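PDB 6PON: adherence and virulence protein A from Streptococcus pneumoniae, which probably binds host fibronectin and so supports pneumococcal adherence and virulence. Local coordinates for residues F3-H9 against Q93-I99. Sequence-based numbering, arbitrary orientation.
Sequences FDGFFLH and QVENDRI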
loop_
_atom_site.group_PDB
_atom_site.type_symbol
_atom_site.label_atom_id
_atom_site.label_comp_id
_atom_site.label_asym_id
_atom_site.label_seq_id
_atom_site.Cartn_x
_atom_site.Cartn_y
_atom_site.Cartn_z
ATOM N N PHE B 3 11.344 13.515 20.142
ATOM C CA PHE B 3 10.904 14.904 19.987
ATOM C C PHE B 3 11.371 15.442 18.637
ATOM O O PHE B 3 12.241 16.307 18.538
ATOM C CB PHE B 3 11.390 15.784 21.128
ATOM C CG PHE B 3 10.476 16.941 21.396
ATOM C CD1 PHE B 3 10.530 18.089 20.611
ATOM C CD2 PHE B 3 9.516 16.857 22.382
ATOM C CE1 PHE B 3 9.661 19.157 20.836
ATOM C CE2 PHE B 3 8.638 17.913 22.624
ATOM C CZ PHE B 3 8.714 19.077 21.852
ATOM N N ASP B 4 10.757 14.902 17.583
ATOM C CA ASP B 4 10.987 15.325 16.212
ATOM C C ASP B 4 9.864 16.256 15.757
ATOM O O ASP B 4 8.946 16.585 16.518
ATOM C CB ASP B 4 11.112 14.116 15.289
ATOM C CG ASP B 4 9.946 13.122 15.422
ATOM O OD1 ASP B 4 9.015 13.312 16.257
ATOM O OD2 ASP B 4 9.991 12.115 14.676
ATOM N N GLY B 5 9.953 16.701 14.495
ATOM C CA GLY B 5 8.909 17.556 13.944
ATOM C C GLY B 5 7.540 16.903 13.990
ATOM O O GLY B 5 6.532 17.558 14.284
ATOM N N PHE B 6 7.492 15.600 13.716
ATOM C CA PHE B 6 6.238 14.856 13.753
ATOM C C PHE B 6 5.602 14.923 15.135
ATOM O O PHE B 6 4.410 15.227 15.264
ATOM C CB PHE B 6 6.502 13.402 13.334
ATOM C CG PHE B 6 5.286 12.513 13.377
ATOM C CD1 PHE B 6 4.216 12.729 12.521
ATOM C CD2 PHE B 6 5.234 11.441 14.245
ATOM C CE1 PHE B 6 3.102 11.901 12.551
ATOM C CE2 PHE B 6 4.128 10.603 14.277
ATOM C CZ PHE B 6 3.066 10.823 13.434
ATOM N N PHE B 7 6.386 14.638 16.184
ATOM C CA PHE B 7 5.881 14.790 17.547
ATOM C C PHE B 7 5.425 16.218 17.804
ATOM O O PHE B 7 4.351 16.458 18.376
ATOM C CB PHE B 7 6.959 14.399 18.552
ATOM C CG PHE B 7 6.465 14.317 19.972
ATOM C CD1 PHE B 7 6.536 15.424 20.813
ATOM C CD2 PHE B 7 5.942 13.131 20.472
ATOM C CE1 PHE B 7 6.081 15.357 22.120
ATOM C CE2 PHE B 7 5.488 13.052 21.777
ATOM C CZ PHE B 7 5.552 14.175 22.608
ATOM N N LEU B 8 6.243 17.184 17.392
ATOM C CA LEU B 8 5.941 18.581 17.664
ATOM C C LEU B 8 4.668 19.012 16.958
ATOM O O LEU B 8 3.921 19.845 17.485
ATOM C CB LEU B 8 7.128 19.443 17.239
ATOM C CG LEU B 8 7.105 20.960 17.432
ATOM C CD1 LEU B 8 6.857 21.269 18.882
ATOM C CD2 LEU B 8 8.428 21.589 16.946
ATOM N N HIS B 9 4.390 18.440 15.778
ATOM C CA HIS B 9 3.125 18.727 15.108
ATOM C C HIS B 9 1.952 18.403 16.012
ATOM O O HIS B 9 0.962 19.146 16.049
ATOM C CB HIS B 9 3.026 17.948 13.793
ATOM C CG HIS B 9 1.686 18.048 13.119
ATOM N ND1 HIS B 9 1.479 18.795 11.980
ATOM C CD2 HIS B 9 0.495 17.477 13.414
ATOM C CE1 HIS B 9 0.216 18.693 11.612
ATOM N NE2 HIS B 9 -0.404 17.897 12.465
ATOM N N GLN B 93 3.990 25.970 14.701
ATOM C CA GLN B 93 5.159 25.252 14.218
ATOM C C GLN B 93 5.545 25.789 12.846
ATOM O O GLN B 93 4.680 26.078 12.014
ATOM C CB GLN B 93 4.856 23.754 14.138
ATOM C CG GLN B 93 5.989 22.892 13.646
ATOM C CD GLN B 93 5.599 21.434 13.583
ATOM O OE1 GLN B 93 4.414 21.088 13.657
ATOM N NE2 GLN B 93 6.594 20.565 13.465
ATOM N N VAL B 94 6.845 25.927 12.606
ATOM C CA VAL B 94 7.327 26.240 11.263
ATOM C C VAL B 94 7.341 24.947 10.460
ATOM O O VAL B 94 8.172 24.070 10.703
ATOM C CB VAL B 94 8.720 26.877 11.283
ATOM C CG1 VAL B 94 9.118 27.253 9.866
ATOM C CG2 VAL B 94 8.750 28.084 12.196
ATOM N N GLU B 95 6.428 24.827 9.503
ATOM C CA GLU B 95 6.406 23.677 8.585
ATOM C C GLU B 95 6.317 22.409 9.437
ATOM O O GLU B 95 5.455 22.336 10.329
ATOM C CB GLU B 95 7.614 23.769 7.654
ATOM C CG GLU B 95 7.425 24.679 6.457
ATOM C CD GLU B 95 6.132 24.379 5.667
ATOM O OE1 GLU B 95 5.263 25.283 5.582
ATOM O OE2 GLU B 95 5.981 23.254 5.133
ATOM N N ASN B 96 7.172 21.406 9.220
ATOM C CA ASN B 96 7.278 20.258 10.110
ATOM C C ASN B 96 8.662 20.196 10.738
ATOM O O ASN B 96 9.129 19.126 11.123
ATOM C CB ASN B 96 6.970 18.948 9.388
ATOM C CG ASN B 96 6.550 17.834 10.346
ATOM O OD1 ASN B 96 5.657 18.019 11.171
ATOM N ND2 ASN B 96 7.197 16.669 10.235
ATOM N N ASP B 97 9.326 21.343 10.844
ATOM C CA ASP B 97 10.635 21.396 11.469
ATOM C C ASP B 97 10.471 21.522 12.984
ATOM O O ASP B 97 9.366 21.692 13.499
ATOM C CB ASP B 97 11.436 22.563 10.898
ATOM C CG ASP B 97 12.942 22.370 11.025
ATOM O OD1 ASP B 97 13.408 21.472 11.770
ATOM O OD2 ASP B 97 13.667 23.151 10.373
ATOM N N ARG B 98 11.588 21.419 13.703
ATOM C CA ARG B 98 11.587 21.488 15.166
ATOM C C ARG B 98 11.773 22.932 15.644
ATOM O O ARG B 98 12.737 23.281 16.324
ATOM C CB ARG B 98 12.662 20.567 15.739
ATOM C CG ARG B 98 12.379 19.041 15.571
ATOM C CD ARG B 98 13.664 18.218 15.683
ATOM N NE ARG B 98 14.624 18.809 14.761
ATOM C CZ ARG B 98 15.945 18.709 14.860
ATOM N NH1 ARG B 98 16.497 18.039 15.866
ATOM N NH2 ARG B 98 16.711 19.327 13.970
ATOM N N ILE B 99 10.809 23.776 15.273
ATOM C CA ILE B 99 10.810 25.197 15.609
ATOM C C ILE B 99 9.391 25.624 15.941
ATOM O O ILE B 99 8.468 25.377 15.155
ATOM C CB ILE B 99 11.333 26.074 14.458
ATOM C CG1 ILE B 99 12.626 25.508 13.900
ATOM C CG2 ILE B 99 11.509 27.528 14.936
ATOM C CD1 ILE B 99 13.222 26.345 12.842
HETATM O O HOH W 1 14.950 16.608 18.602
HETATM O O HOH W 2 3.718 19.733 10.940
#
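The first turn of helix 5-19 lies against the loop that joins antiparallel strands 87-93 and 99-107; the nearest CA atoms are those of Gly5 and Asp97, 4.9 Å apart. The loop folds through a type II' beta turn from Val94 to Asp97 (Asp97 N to Val94 O, 3.0 Å), then an inverse gamma turn centred on Arg98. Gly5 suits this approach because a CB would clash with Asn96 O; its CA instead makes a CA-H...O contact with that oxygen (3.2 Å). Asp4 is the N-cap, its short carboxylate reaching back to the first turn: OD1 accepts a hydrogen bond from Phe7 N at 2.9 Å, and OD2 accepts from Thr206 OG1 and Gly203 N.

Strands and turn form a beta-hairpin (Val94 N to Ile99 O, 3.1 Å) that in this NFACT-family protein packs on the helix start, pinned by Gln93. Its extended side chain brings the amide to the helix, where the two NE2 protons serve Gly5 O (3.1 Å) and Asp97 O (3.0 Å). Leu8 supplies the apolar part, its CD2 lying 3.6 Å from Arg98 CA and its side chain reaching Ile59 and Val100. Arg98 lays its aliphatic portion over the helix start, CG 3.5 Å from Gly5 N. Water 2 links His9 ND1 (2.6 Å) to Asn96 OD1 (2.6 Å), while Asn96 ND2 donates to Gln200 O and the His9 ring stacks on Phe174.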